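Local structure of PlaB phospholipase (Legionella pneumophila, 6ZTI) at residues Arg222-Asn227 against Asn450-Val455; Leu395-Met400 against Ile443-His448; Ala429-Leu434 against Ile457-Arg462; Arg462-Val467 against Lys482-Lys487. The protein is a phospholipase of the alpha/beta hydrolase class and a probable virulence factor, whose activity is controlled by NAD(H)-mediated tetramerization. One frame throughout, in Å; residues are numbered along the deposited sequence.

Interaction 1. Residues Arg222-Asn227 against Asn450-Val455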
loop_
_atom_site.group_PDB
_atom_site.type_symbol
_atom_site.label_atom_id
_atom_site.label_comp_id
_atom_site.label_asym_id
_atom_site.label_seq_id
_atom_site.Cartn_x
_atom_site.Cartn_y
_atom_site.Cartn_z
ATOM N N ARG B 222 -29.644 2.109 4.097
ATOM C CA ARG B 222 -30.588 1.042 3.836
ATOM C C ARG B 222 -31.571 0.941 4.997
ATOM O O ARG B 222 -31.190 1.089 6.159
ATOM C CB ARG B 222 -29.830 -0.271 3.648
ATOM C CG ARG B 222 -28.795 -0.211 2.527
ATOM C CD ARG B 222 -27.768 -1.302 2.646
ATOM N NE ARG B 222 -27.076 -1.512 1.382
ATOM C CZ ARG B 222 -26.008 -2.290 1.215
ATOM N NH1 ARG B 222 -25.481 -2.936 2.241
ATOM N NH2 ARG B 222 -25.460 -2.416 0.009
ATOM N N VAL B 223 -32.847 0.699 4.681
ATOM C CA VAL B 223 -33.841 0.507 5.739
ATOM C C VAL B 223 -33.310 -0.464 6.782
ATOM O O VAL B 223 -33.408 -0.235 7.990
ATOM C CB VAL B 223 -35.176 0.011 5.150
ATOM C CG1 VAL B 223 -36.182 -0.289 6.260
ATOM C CG2 VAL B 223 -35.762 1.014 4.169
ATOM N N ALA B 224 -32.775 -1.591 6.329
ATOM C CA ALA B 224 -32.320 -2.591 7.278
ATOM C C ALA B 224 -31.176 -2.079 8.139
ATOM O O ALA B 224 -31.028 -2.516 9.284
ATOM C CB ALA B 224 -31.889 -3.869 6.547
ATOM N N ALA B 225 -30.362 -1.156 7.621
ATOM C CA ALA B 225 -29.277 -0.612 8.424
ATOM C C ALA B 225 -29.730 0.445 9.421
ATOM O O ALA B 225 -28.905 0.897 10.226
ATOM C CB ALA B 225 -28.197 -0.007 7.539
ATOM N N THR B 226 -31.001 0.857 9.399
ATOM C CA THR B 226 -31.483 1.787 10.417
ATOM C C THR B 226 -32.055 1.071 11.635
ATOM O O THR B 226 -32.103 1.657 12.722
ATOM C CB THR B 226 -32.574 2.725 9.877
ATOM O OG1 THR B 226 -33.791 1.997 9.649
ATOM C CG2 THR B 226 -32.161 3.417 8.602
ATOM N N ASN B 227 -32.490 -0.170 11.470
ATOM C CA ASN B 227 -33.334 -0.834 12.448
ATOM C C ASN B 227 -32.520 -1.269 13.661
ATOM O O ASN B 227 -31.535 -2.001 13.530
ATOM C CB ASN B 227 -34.004 -2.040 11.801
ATOM C CG ASN B 227 -35.266 -2.451 12.504
ATOM O OD1 ASN B 227 -35.483 -2.134 13.669
ATOM N ND2 ASN B 227 -36.110 -3.180 11.793
ATOM N N ASN B 450 -36.229 -5.985 6.548
ATOM C CA ASN B 450 -35.877 -4.707 7.157
ATOM C C ASN B 450 -34.956 -4.850 8.367
ATOM O O ASN B 450 -34.904 -3.943 9.192
ATOM C CB ASN B 450 -37.117 -3.910 7.578
ATOM C CG ASN B 450 -38.082 -3.714 6.446
ATOM O OD1 ASN B 450 -37.685 -3.448 5.308
ATOM N ND2 ASN B 450 -39.353 -3.907 6.730
ATOM N N GLU B 451 -34.221 -5.959 8.494
ATOM C CA GLU B 451 -33.304 -6.144 9.613
ATOM C C GLU B 451 -31.903 -6.512 9.133
ATOM O O GLU B 451 -31.721 -7.161 8.098
ATOM C CB GLU B 451 -33.791 -7.227 10.594
ATOM C CG GLU B 451 -35.037 -6.838 11.362
ATOM C CD GLU B 451 -35.310 -7.753 12.541
ATOM O OE1 GLU B 451 -34.456 -8.615 12.861
ATOM O OE2 GLU B 451 -36.387 -7.611 13.157
ATOM N N THR B 452 -30.920 -6.050 9.908
ATOM C CA THR B 452 -29.539 -6.505 9.859
ATOM C C THR B 452 -29.380 -7.673 10.835
ATOM O O THR B 452 -29.992 -7.681 11.900
ATOM C CB THR B 452 -28.588 -5.357 10.248
ATOM O OG1 THR B 452 -28.647 -4.312 9.272
ATOM C CG2 THR B 452 -27.159 -5.819 10.337
ATOM N N VAL B 453 -28.576 -8.673 10.466
ATOM C CA VAL B 453 -28.156 -9.718 11.403
ATOM C C VAL B 453 -26.632 -9.757 11.418
ATOM O O VAL B 453 -25.994 -9.764 10.357
ATOM C CB VAL B 453 -28.752 -11.097 11.054
ATOM C CG1 VAL B 453 -28.321 -11.565 9.665
ATOM C CG2 VAL B 453 -28.357 -12.140 12.093
ATOM N N MET B 454 -26.054 -9.753 12.621
ATOM C CA MET B 454 -24.611 -9.880 12.792
ATOM C C MET B 454 -24.267 -11.348 13.008
ATOM O O MET B 454 -24.860 -12.011 13.856
ATOM C CB MET B 454 -24.141 -9.034 13.969
ATOM C CG MET B 454 -24.519 -7.542 13.819
ATOM S SD MET B 454 -24.519 -6.663 15.385
ATOM C CE MET B 454 -22.798 -6.732 15.807
ATOM N N VAL B 455 -23.336 -11.859 12.217
ATOM C CA VAL B 455 -22.992 -13.275 12.223
ATOM C C VAL B 455 -21.510 -13.370 12.541
ATOM O O VAL B 455 -20.665 -13.038 11.705
ATOM C CB VAL B 455 -23.318 -13.958 10.889
ATOM C CG1 VAL B 455 -23.015 -15.466 10.961
ATOM C CG2 VAL B 455 -24.788 -13.734 10.505
HETATM O O HOH W 1 -31.693 -4.521 11.972
HETATM O O HOH W 2 -37.874 -5.468 12.800
#
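Asn227 reaches across to the backbone of Asn450: its ND2 donates to Asn450 O at 3.0 Å. The bond is fairly straight, 162° at the hydrogen, and the acceptor lies close to the plane of the Asn227 amide, although the N-H comes in from above the plane of the carbonyl it meets. Asn227 OD1 is bonded to Asn229 ND2, helping orient the amide. The other direct bond runs the opposite way, from Thr452 OG1 to Ala224 O at 3.0 Å, again from well above the carbonyl plane. Two waters extend this polar seam. One accepts from Thr452 N and lies 3.0 Å from Asn227 O, to which it can donate; the other accepts from Asn227 ND2 and donates to Glu451 OE2, itself salt-bridged to Arg252.

The small Ala224 lets the backbones approach, its CA packing on Asn450 O at 3.5 Å as a CA-H...O contact and its CB resting against Glu451 O. Val223 CG1 lies beside the side chain of Asn450, whose OD1 is held by Gln318. The short helix 223-226, backed by strand 257-261 of the parallel sheet, thus meets the beginning of strand 452-463, which pairs with strand 340-349 in the mixed sheet.

Interaction 2. Residues Leu395-Met400 against Ile443-His448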
loop_
_atom_site.group_PDB
_atom_site.type_symbol
_atom_site.label_atom_id
_atom_site.label_comp_id
_atom_site.label_asym_id
_atom_site.label_seq_id
_atom_site.Cartn_x
_atom_site.Cartn_y
_atom_site.Cartn_z
ATOM N N LEU B 395 -29.376 -8.530 0.795
ATOM C CA LEU B 395 -30.182 -9.535 0.130
ATOM C C LEU B 395 -31.628 -9.083 0.035
ATOM O O LEU B 395 -32.133 -8.354 0.897
ATOM C CB LEU B 395 -30.155 -10.881 0.882
ATOM C CG LEU B 395 -28.783 -11.423 1.264
ATOM C CD1 LEU B 395 -28.986 -12.684 2.111
ATOM C CD2 LEU B 395 -27.931 -11.705 0.053
ATOM N N ASP B 396 -32.295 -9.570 -1.006
ATOM C CA ASP B 396 -33.723 -9.353 -1.189
ATOM C C ASP B 396 -34.455 -10.416 -0.384
ATOM O O ASP B 396 -34.453 -11.597 -0.743
ATOM C CB ASP B 396 -34.087 -9.409 -2.670
ATOM C CG ASP B 396 -35.528 -9.026 -2.944
ATOM O OD1 ASP B 396 -36.416 -9.422 -2.161
ATOM O OD2 ASP B 396 -35.776 -8.327 -3.953
ATOM N N TYR B 397 -35.081 -10.003 0.709
ATOM C CA TYR B 397 -35.716 -10.978 1.580
ATOM C C TYR B 397 -36.924 -11.619 0.913
ATOM O O TYR B 397 -37.181 -12.812 1.094
ATOM C CB TYR B 397 -36.138 -10.326 2.888
ATOM C CG TYR B 397 -36.890 -11.297 3.767
ATOM C CD1 TYR B 397 -38.263 -11.444 3.650
ATOM C CD2 TYR B 397 -36.217 -12.099 4.686
ATOM C CE1 TYR B 397 -38.954 -12.340 4.439
ATOM C CE2 TYR B 397 -36.900 -13.000 5.479
ATOM C CZ TYR B 397 -38.270 -13.120 5.345
ATOM O OH TYR B 397 -38.976 -14.005 6.129
ATOM N N ASP B 398 -37.707 -10.843 0.183
ATOM C CA ASP B 398 -38.922 -11.407 -0.389
ATOM C C ASP B 398 -38.603 -12.411 -1.486
ATOM O O ASP B 398 -39.337 -13.383 -1.660
ATOM C CB ASP B 398 -39.820 -10.284 -0.908
ATOM C CG ASP B 398 -40.364 -9.420 0.216
ATOM O OD1 ASP B 398 -40.845 -9.979 1.227
ATOM O OD2 ASP B 398 -40.290 -8.184 0.101
ATOM N N ILE B 399 -37.509 -12.211 -2.216
ATOM C CA ILE B 399 -37.119 -13.185 -3.226
ATOM C C ILE B 399 -36.563 -14.436 -2.561
ATOM O O ILE B 399 -36.824 -15.562 -3.001
ATOM C CB ILE B 399 -36.110 -12.549 -4.201
ATOM C CG1 ILE B 399 -36.824 -11.529 -5.093
ATOM C CG2 ILE B 399 -35.393 -13.630 -5.013
ATOM C CD1 ILE B 399 -35.933 -10.757 -6.052
ATOM N N MET B 400 -35.781 -14.258 -1.494
ATOM C CA MET B 400 -35.251 -15.398 -0.749
ATOM C C MET B 400 -36.370 -16.240 -0.162
ATOM O O MET B 400 -36.411 -17.459 -0.347
ATOM C CB MET B 400 -34.348 -14.909 0.380
ATOM C CG MET B 400 -33.168 -14.133 -0.083
ATOM S SD MET B 400 -31.660 -14.791 0.583
ATOM C CE MET B 400 -31.694 -16.413 -0.168
ATOM N N ILE B 443 -39.701 -19.974 13.259
ATOM C CA ILE B 443 -39.592 -18.677 13.925
ATOM C C ILE B 443 -38.189 -18.440 14.465
ATOM O O ILE B 443 -37.904 -17.340 14.965
ATOM C CB ILE B 443 -40.622 -18.531 15.066
ATOM C CG1 ILE B 443 -40.317 -19.503 16.210
ATOM C CG2 ILE B 443 -42.044 -18.746 14.536
ATOM C CD1 ILE B 443 -41.381 -19.528 17.303
ATOM N N HIS B 444 -37.299 -19.433 14.375
ATOM C CA HIS B 444 -35.904 -19.290 14.771
ATOM C C HIS B 444 -35.007 -18.881 13.603
ATOM O O HIS B 444 -33.807 -19.192 13.606
ATOM C CB HIS B 444 -35.396 -20.596 15.390
ATOM C CG HIS B 444 -36.321 -21.197 16.407
ATOM N ND1 HIS B 444 -37.444 -20.549 16.877
ATOM C CD2 HIS B 444 -36.284 -22.391 17.045
ATOM C CE1 HIS B 444 -38.060 -21.319 17.757
ATOM N NE2 HIS B 444 -37.377 -22.442 17.878
ATOM N N LYS B 445 -35.555 -18.195 12.601
ATOM C CA LYS B 445 -34.800 -17.892 11.393
ATOM C C LYS B 445 -33.832 -16.737 11.627
ATOM O O LYS B 445 -34.042 -15.884 12.494
ATOM C CB LYS B 445 -35.748 -17.566 10.244
ATOM C CG LYS B 445 -36.729 -16.455 10.519
ATOM C CD LYS B 445 -37.912 -16.543 9.558
ATOM C CE LYS B 445 -37.968 -15.354 8.624
ATOM N NZ LYS B 445 -38.317 -14.087 9.342
ATOM N N ILE B 446 -32.756 -16.714 10.834
ATOM C CA ILE B 446 -31.716 -15.708 11.004
ATOM C C ILE B 446 -31.928 -14.455 10.160
ATOM O O ILE B 446 -31.255 -13.439 10.407
ATOM C CB ILE B 446 -30.343 -16.323 10.680
ATOM C CG1 ILE B 446 -30.218 -16.625 9.186
ATOM C CG2 ILE B 446 -30.143 -17.603 11.481
ATOM C CD1 ILE B 446 -28.882 -17.205 8.807
ATOM N N LEU B 447 -32.820 -14.494 9.170
ATOM C CA LEU B 447 -33.121 -13.353 8.318
ATOM C C LEU B 447 -34.526 -12.852 8.594
ATOM O O LEU B 447 -35.465 -13.645 8.718
ATOM C CB LEU B 447 -33.046 -13.695 6.831
ATOM C CG LEU B 447 -31.725 -14.113 6.234
ATOM C CD1 LEU B 447 -31.954 -14.359 4.763
ATOM C CD2 LEU B 447 -30.667 -13.062 6.464
ATOM N N HIS B 448 -34.663 -11.532 8.654
ATOM C CA HIS B 448 -35.942 -10.869 8.775
ATOM C C HIS B 448 -35.950 -9.689 7.819
ATOM O O HIS B 448 -34.908 -9.046 7.617
ATOM C CB HIS B 448 -36.198 -10.369 10.194
ATOM C CG HIS B 448 -36.133 -11.442 11.226
ATOM N ND1 HIS B 448 -37.225 -12.210 11.566
ATOM C CD2 HIS B 448 -35.106 -11.885 11.987
ATOM C CE1 HIS B 448 -36.876 -13.081 12.495
ATOM N NE2 HIS B 448 -35.595 -12.900 12.773
#
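Tyr397 and His448 have the nearest CA atoms, 7.2 Å apart, so the contact between the end of strand 390-396 and the loop ahead of strand 452-463 is made by side chains reaching across, in part onto the loop's main chain. The Tyr397 ring carries most of the contact, its CE2 coming within 3.6 Å of Leu447 O. The flank of the ring, CD2 and CE2, also packs on Leu447 CB, the two side chains sliding past each other in opposite directions. Lys445 crosses the tyrosine at about a right angle, and its CE meets the ring edge near the plane, 3.0 Å from Tyr397 OH. A bent lysine chain brings NZ back for a weak hydrogen bond to Leu447 O.

Where the strand gives way to helix 397-404, Asp396 is the N-cap: its OD1 accepts from Ile399 N at 3.0 Å, and aspartate suits the place because its short carboxylate can accept from a first-turn N-H. On either side of the cap, Leu395 and Met400 make apolar contacts: Leu447 CD1 receives Met400 SD at 4.2 Å and Leu395 CD1 at 4.3 Å, side chains suited to this buried position. Met400 also packs on Leu373, an NAD-binding residue.

Interaction 3. Residues Ala429-Leu434 against Ile457-Arg462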
loop_
_atom_site.group_PDB
_atom_site.type_symbol
_atom_site.label_atom_id
_atom_site.label_comp_id
_atom_site.label_asym_id
_atom_site.label_seq_id
_atom_site.Cartn_x
_atom_site.Cartn_y
_atom_site.Cartn_z
ATOM N N ALA B 429 -0.463 -24.830 9.984
ATOM C CA ALA B 429 -1.587 -24.220 10.686
ATOM C C ALA B 429 -2.686 -23.975 9.657
ATOM O O ALA B 429 -2.450 -23.307 8.646
ATOM C CB ALA B 429 -1.166 -22.916 11.367
ATOM N N TYR B 430 -3.877 -24.517 9.900
ATOM C CA TYR B 430 -4.919 -24.517 8.881
ATOM C C TYR B 430 -6.287 -24.589 9.554
ATOM O O TYR B 430 -6.398 -24.751 10.772
ATOM C CB TYR B 430 -4.734 -25.682 7.904
ATOM C CG TYR B 430 -4.848 -27.007 8.585
ATOM C CD1 TYR B 430 -3.787 -27.523 9.310
ATOM C CD2 TYR B 430 -6.026 -27.729 8.539
ATOM C CE1 TYR B 430 -3.891 -28.737 9.961
ATOM C CE2 TYR B 430 -6.139 -28.946 9.186
ATOM C CZ TYR B 430 -5.069 -29.443 9.893
ATOM O OH TYR B 430 -5.185 -30.658 10.538
ATOM N N TYR B 431 -7.331 -24.511 8.734
ATOM C CA TYR B 431 -8.710 -24.430 9.194
ATOM C C TYR B 431 -9.563 -25.453 8.467
ATOM O O TYR B 431 -9.403 -25.668 7.263
ATOM C CB TYR B 431 -9.300 -23.026 8.955
ATOM C CG TYR B 431 -8.570 -21.943 9.684
ATOM C CD1 TYR B 431 -8.855 -21.664 11.011
ATOM C CD2 TYR B 431 -7.585 -21.210 9.056
ATOM C CE1 TYR B 431 -8.169 -20.680 11.699
ATOM C CE2 TYR B 431 -6.899 -20.237 9.727
ATOM C CZ TYR B 431 -7.191 -19.975 11.049
ATOM O OH TYR B 431 -6.498 -18.985 11.710
ATOM N N ARG B 432 -10.485 -26.059 9.204
ATOM C CA ARG B 432 -11.457 -26.986 8.647
ATOM C C ARG B 432 -12.709 -26.221 8.249
ATOM O O ARG B 432 -13.137 -25.308 8.956
ATOM C CB ARG B 432 -11.811 -28.070 9.665
ATOM C CG ARG B 432 -12.490 -29.271 9.078
ATOM C CD ARG B 432 -12.753 -30.332 10.135
ATOM N NE ARG B 432 -11.765 -31.408 10.106
ATOM C CZ ARG B 432 -11.689 -32.378 11.015
ATOM N NH1 ARG B 432 -12.537 -32.407 12.038
ATOM N NH2 ARG B 432 -10.758 -33.316 10.904
ATOM N N LEU B 433 -13.293 -26.603 7.118
ATOM C CA LEU B 433 -14.528 -25.991 6.630
ATOM C C LEU B 433 -15.621 -26.017 7.693
ATOM O O LEU B 433 -15.717 -26.949 8.487
ATOM C CB LEU B 433 -14.948 -26.748 5.368
ATOM C CG LEU B 433 -16.246 -26.534 4.622
ATOM C CD1 LEU B 433 -16.108 -27.221 3.259
ATOM C CD2 LEU B 433 -17.411 -27.103 5.388
ATOM N N LEU B 434 -16.449 -24.974 7.722
ATOM C CA LEU B 434 -17.605 -24.920 8.608
ATOM C C LEU B 434 -18.873 -24.860 7.771
ATOM O O LEU B 434 -18.939 -24.107 6.796
ATOM C CB LEU B 434 -17.534 -23.720 9.548
ATOM C CG LEU B 434 -18.711 -23.526 10.495
ATOM C CD1 LEU B 434 -18.243 -22.919 11.797
ATOM C CD2 LEU B 434 -19.778 -22.661 9.894
ATOM N N ILE B 457 -18.553 -15.839 13.106
ATOM C CA ILE B 457 -18.150 -17.226 12.894
ATOM C C ILE B 457 -16.732 -17.392 13.430
ATOM O O ILE B 457 -15.800 -16.725 12.961
ATOM C CB ILE B 457 -18.247 -17.626 11.414
ATOM C CG1 ILE B 457 -19.693 -17.484 10.910
ATOM C CG2 ILE B 457 -17.746 -19.057 11.236
ATOM C CD1 ILE B 457 -19.807 -17.337 9.460
ATOM N N MET B 458 -16.570 -18.259 14.428
ATOM C CA MET B 458 -15.268 -18.554 15.020
ATOM C C MET B 458 -14.845 -19.969 14.629
ATOM O O MET B 458 -15.468 -20.950 15.056
ATOM C CB MET B 458 -15.311 -18.418 16.540
ATOM C CG MET B 458 -13.934 -18.607 17.192
ATOM S SD MET B 458 -13.979 -18.919 18.959
ATOM C CE MET B 458 -14.159 -17.258 19.593
ATOM N N LEU B 459 -13.767 -20.072 13.853
ATOM C CA LEU B 459 -13.191 -21.351 13.454
ATOM C C LEU B 459 -12.086 -21.774 14.412
ATOM O O LEU B 459 -11.450 -20.942 15.061
ATOM C CB LEU B 459 -12.619 -21.261 12.036
ATOM C CG LEU B 459 -13.554 -20.809 10.913
ATOM C CD1 LEU B 459 -12.876 -20.949 9.585
ATOM C CD2 LEU B 459 -14.832 -21.618 10.929
ATOM N N GLN B 460 -11.859 -23.086 14.484
ATOM C CA GLN B 460 -10.768 -23.630 15.282
ATOM C C GLN B 460 -9.485 -23.591 14.462
ATOM O O GLN B 460 -9.453 -24.056 13.319
ATOM C CB GLN B 460 -11.057 -25.067 15.708
ATOM C CG GLN B 460 -12.081 -25.219 16.816
ATOM C CD GLN B 460 -12.287 -26.666 17.206
ATOM O OE1 GLN B 460 -12.279 -27.557 16.353
ATOM N NE2 GLN B 460 -12.466 -26.912 18.498
ATOM N N ARG B 461 -8.438 -23.020 15.038
ATOM C CA ARG B 461 -7.127 -23.023 14.402
ATOM C C ARG B 461 -6.476 -24.371 14.694
ATOM O O ARG B 461 -6.214 -24.713 15.852
ATOM C CB ARG B 461 -6.294 -21.856 14.905
ATOM C CG ARG B 461 -4.956 -21.697 14.191
ATOM C CD ARG B 461 -4.248 -20.454 14.666
ATOM N NE ARG B 461 -2.902 -20.326 14.119
ATOM C CZ ARG B 461 -2.623 -19.820 12.920
ATOM N NH1 ARG B 461 -3.589 -19.406 12.113
ATOM N NH2 ARG B 461 -1.366 -19.731 12.521
ATOM N N ARG B 462 -6.272 -25.165 13.653
ATOM C CA ARG B 462 -5.677 -26.485 13.795
ATOM C C ARG B 462 -4.181 -26.366 13.546
ATOM O O ARG B 462 -3.766 -25.776 12.548
ATOM C CB ARG B 462 -6.315 -27.457 12.807
ATOM C CG ARG B 462 -7.843 -27.528 12.914
ATOM C CD ARG B 462 -8.429 -28.431 11.851
ATOM N NE ARG B 462 -7.973 -29.814 11.983
ATOM C CZ ARG B 462 -8.596 -30.747 12.697
ATOM N NH1 ARG B 462 -9.712 -30.459 13.360
ATOM N NH2 ARG B 462 -8.100 -31.973 12.749
HETATM O O HOH W 3 -10.941 -25.623 11.845
#
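Arg462 and Tyr430 form an antiparallel hydrogen-bonded pair in the mixed beta-sheet, joining strands 429-439 and 452-463 through Tyr430 N to Arg462 O and Arg462 N to Tyr430 O, both 2.9 Å. The arginine CB sits over one face of the Tyr430 ring as a CH-pi contact, 3.9 Å from the centroid, CG lies near Tyr430 O, and CD continues alongside CE2. NE then gives a weak but nearly straight bond to Tyr430 OH, 3.3 Å long. A bend at chi3 (62°) places NE for this, and the guanidinium beyond lies flat on that of Arg432, centres 3.9 Å apart and planes 24° from parallel. Such a stack sets like charges together; a shared acceptor, Asp240 O, takes a bond from Arg462 NH1 and a weak one from Arg432 NH1, and may ease the repulsion. Arginine suits the place: its aliphatic stem covers a ring and its flat head stacks.

Farther along the strands Leu434, Ile457 and Leu459 pack together, Leu434 CB meeting Leu459 CD2 at 3.7 Å. Between the strands, a water accepts from Arg432 N and donates to Gln460 O. On the other face from Tyr430, Tyr431 CD1 touches Leu459 CB, the two side chains crossing at about a right angle. Arg461 reaches Asp71 of the second subunit with NH2; its NH1 donates, in the guanidinium plane, to Tyr431 OH at 3.0 Å, a hydroxyl also bonded to Asp349.

Interaction 4. Residues Arg462-Val467 against Lys482-Lys487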
loop_
_atom_site.group_PDB
_atom_site.type_symbol
_atom_site.label_atom_id
_atom_site.label_comp_id
_atom_site.label_asym_id
_atom_site.label_seq_id
_atom_site.Cartn_x
_atom_site.Cartn_y
_atom_site.Cartn_z
ATOM N N ARG B 462 -6.272 -25.165 13.653
ATOM C CA ARG B 462 -5.677 -26.485 13.795
ATOM C C ARG B 462 -4.181 -26.366 13.546
ATOM O O ARG B 462 -3.766 -25.776 12.548
ATOM C CB ARG B 462 -6.315 -27.457 12.807
ATOM C CG ARG B 462 -7.843 -27.528 12.914
ATOM C CD ARG B 462 -8.429 -28.431 11.851
ATOM N NE ARG B 462 -7.973 -29.814 11.983
ATOM C CZ ARG B 462 -8.596 -30.747 12.697
ATOM N NH1 ARG B 462 -9.712 -30.459 13.360
ATOM N NH2 ARG B 462 -8.100 -31.973 12.749
ATOM N N VAL B 463 -3.379 -26.927 14.445
ATOM C CA VAL B 463 -1.922 -26.880 14.340
ATOM C C VAL B 463 -1.415 -28.315 14.343
ATOM O O VAL B 463 -1.662 -29.069 15.295
ATOM C CB VAL B 463 -1.288 -26.068 15.477
ATOM C CG1 VAL B 463 0.232 -26.012 15.325
ATOM C CG2 VAL B 463 -1.874 -24.665 15.516
ATOM N N ASP B 464 -0.729 -28.695 13.272
ATOM C CA ASP B 464 -0.193 -30.040 13.159
ATOM C C ASP B 464 0.945 -30.264 14.150
ATOM O O ASP B 464 1.744 -29.366 14.439
ATOM C CB ASP B 464 0.297 -30.286 11.739
ATOM C CG ASP B 464 0.497 -31.752 11.444
ATOM O OD1 ASP B 464 1.514 -32.329 11.898
ATOM O OD2 ASP B 464 -0.378 -32.325 10.765
ATOM N N ARG B 465 1.027 -31.493 14.659
ATOM C CA ARG B 465 2.029 -31.795 15.672
ATOM C C ARG B 465 3.452 -31.610 15.161
ATOM O O ARG B 465 4.371 -31.485 15.972
ATOM C CB ARG B 465 1.838 -33.218 16.201
ATOM C CG ARG B 465 0.543 -33.359 16.966
ATOM C CD ARG B 465 0.406 -34.662 17.709
ATOM N NE ARG B 465 -0.931 -34.771 18.293
ATOM C CZ ARG B 465 -1.225 -35.490 19.370
ATOM N NH1 ARG B 465 -0.275 -36.167 20.006
ATOM N NH2 ARG B 465 -2.474 -35.522 19.814
ATOM N N THR B 466 3.658 -31.556 13.845
ATOM C CA THR B 466 5.010 -31.379 13.331
ATOM C C THR B 466 5.600 -30.027 13.707
ATOM O O THR B 466 6.829 -29.898 13.770
ATOM C CB THR B 466 5.020 -31.556 11.816
ATOM O OG1 THR B 466 4.734 -32.921 11.502
ATOM C CG2 THR B 466 6.375 -31.185 11.231
ATOM N N VAL B 467 4.761 -29.022 13.977
ATOM C CA VAL B 467 5.281 -27.699 14.314
ATOM C C VAL B 467 6.309 -27.775 15.436
ATOM O O VAL B 467 7.233 -26.953 15.493
ATOM C CB VAL B 467 4.110 -26.752 14.653
ATOM C CG1 VAL B 467 4.607 -25.445 15.241
ATOM C CG2 VAL B 467 3.280 -26.487 13.391
ATOM N N LYS B 482 7.072 -32.404 6.980
ATOM C CA LYS B 482 5.971 -33.264 6.561
ATOM C C LYS B 482 4.939 -33.381 7.680
ATOM O O LYS B 482 5.297 -33.788 8.794
ATOM C CB LYS B 482 6.499 -34.649 6.193
ATOM C CG LYS B 482 6.792 -34.871 4.708
ATOM C CD LYS B 482 7.570 -33.725 4.067
ATOM C CE LYS B 482 6.686 -32.925 3.111
ATOM N NZ LYS B 482 7.423 -31.811 2.441
ATOM N N PRO B 483 3.670 -33.054 7.436
ATOM C CA PRO B 483 2.669 -33.150 8.505
ATOM C C PRO B 483 2.523 -34.565 9.039
ATOM O O PRO B 483 2.666 -35.542 8.306
ATOM C CB PRO B 483 1.373 -32.701 7.824
ATOM C CG PRO B 483 1.794 -32.002 6.583
ATOM C CD PRO B 483 3.071 -32.621 6.163
ATOM N N THR B 484 2.202 -34.659 10.335
ATOM C CA THR B 484 1.813 -35.936 10.920
ATOM C C THR B 484 0.380 -36.308 10.575
ATOM O O THR B 484 0.049 -37.495 10.558
ATOM C CB THR B 484 1.943 -35.903 12.440
ATOM O OG1 THR B 484 0.897 -35.083 12.984
ATOM C CG2 THR B 484 3.287 -35.341 12.855
ATOM N N GLY B 485 -0.473 -35.321 10.296
ATOM C CA GLY B 485 -1.886 -35.563 10.111
ATOM C C GLY B 485 -2.699 -35.536 11.387
ATOM O O GLY B 485 -3.924 -35.700 11.324
ATOM N N LYS B 486 -2.053 -35.355 12.536
ATOM C CA LYS B 486 -2.716 -35.201 13.824
ATOM C C LYS B 486 -2.459 -33.799 14.364
ATOM O O LYS B 486 -1.342 -33.281 14.268
ATOM C CB LYS B 486 -2.214 -36.244 14.829
ATOM C CG LYS B 486 -2.742 -37.650 14.593
ATOM C CD LYS B 486 -1.759 -38.505 13.819
ATOM C CE LYS B 486 -2.273 -39.933 13.658
ATOM N NZ LYS B 486 -3.555 -40.003 12.888
ATOM N N LYS B 487 -3.488 -33.197 14.944
ATOM C CA LYS B 487 -3.396 -31.835 15.443
ATOM C C LYS B 487 -3.028 -31.835 16.924
ATOM O O LYS B 487 -3.182 -32.836 17.625
ATOM C CB LYS B 487 -4.718 -31.093 15.236
ATOM C CG LYS B 487 -5.830 -31.567 16.167
ATOM C CD LYS B 487 -7.135 -30.825 15.923
ATOM C CE LYS B 487 -8.068 -30.951 17.116
ATOM N NZ LYS B 487 -8.138 -32.361 17.618
#
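Asp464 and Thr484 form the tight heart of this contact. Asp464 OD1 is gripped by three donors: Thr484 N at 2.9 Å on the syn side, Thr484 OG1 from above the carboxylate plane, and Thr466 N on the anti lone pair. OD2 uses its syn lone pair for Gly485 N at 3.0 Å and also bonds Ser424, so one short carboxylate holds the turn at Thr484-Gly485 and its charge is probably well stabilised. Glycine suits position 485, where a CB would jam against the preceding carbonyl. Arg465 N bonds Lys486 O at 3.0 Å, and Thr466 OG1 donates to Lys482 O at 2.9 Å.

Toward solvent the contact is looser: Lys482 and Lys486 are exposed, the latter leading away, whereas Thr484 and Gly485, though exposed, are bonded on their inner side. Arg465 NE reaches Lys487 O at 3.0 Å, while its NH1 salt-bridges Asp82 of the second subunit. Lys487 lays CD over one face of the Arg462 guanidinium, 3.5 Å from CZ, an aliphatic contact; the charged ends, Arg462 NH2 and Lys487 NZ, stay 4.9 Å apart. The Thr466 N to Asp464 OD1 bond makes an Asx turn, that from Lys486 N to Thr484 OG1 an ST turn.

Strand 452-463 ties three of the four contacts together: interaction 1 holds its beginning, interaction 3 its far half and interaction 4 its end, with centres of interactions 1 and 4 about 41 Å apart. Interaction 2, about 11 Å from interaction 1, uses the loop just ahead of this strand and touches interaction 1 where Val453 packs on Ile446 and Leu447. In sequence, interaction 2 falls between the segments of interaction 1, and interaction 3 crosses both, whereas interaction 4 follows. The mixed sheet thus spans from the short helix beside the parallel sheet, past the NAD-binding region near interaction 2, to interactions 3 and 4, which both touch the second subunit of the tetramer.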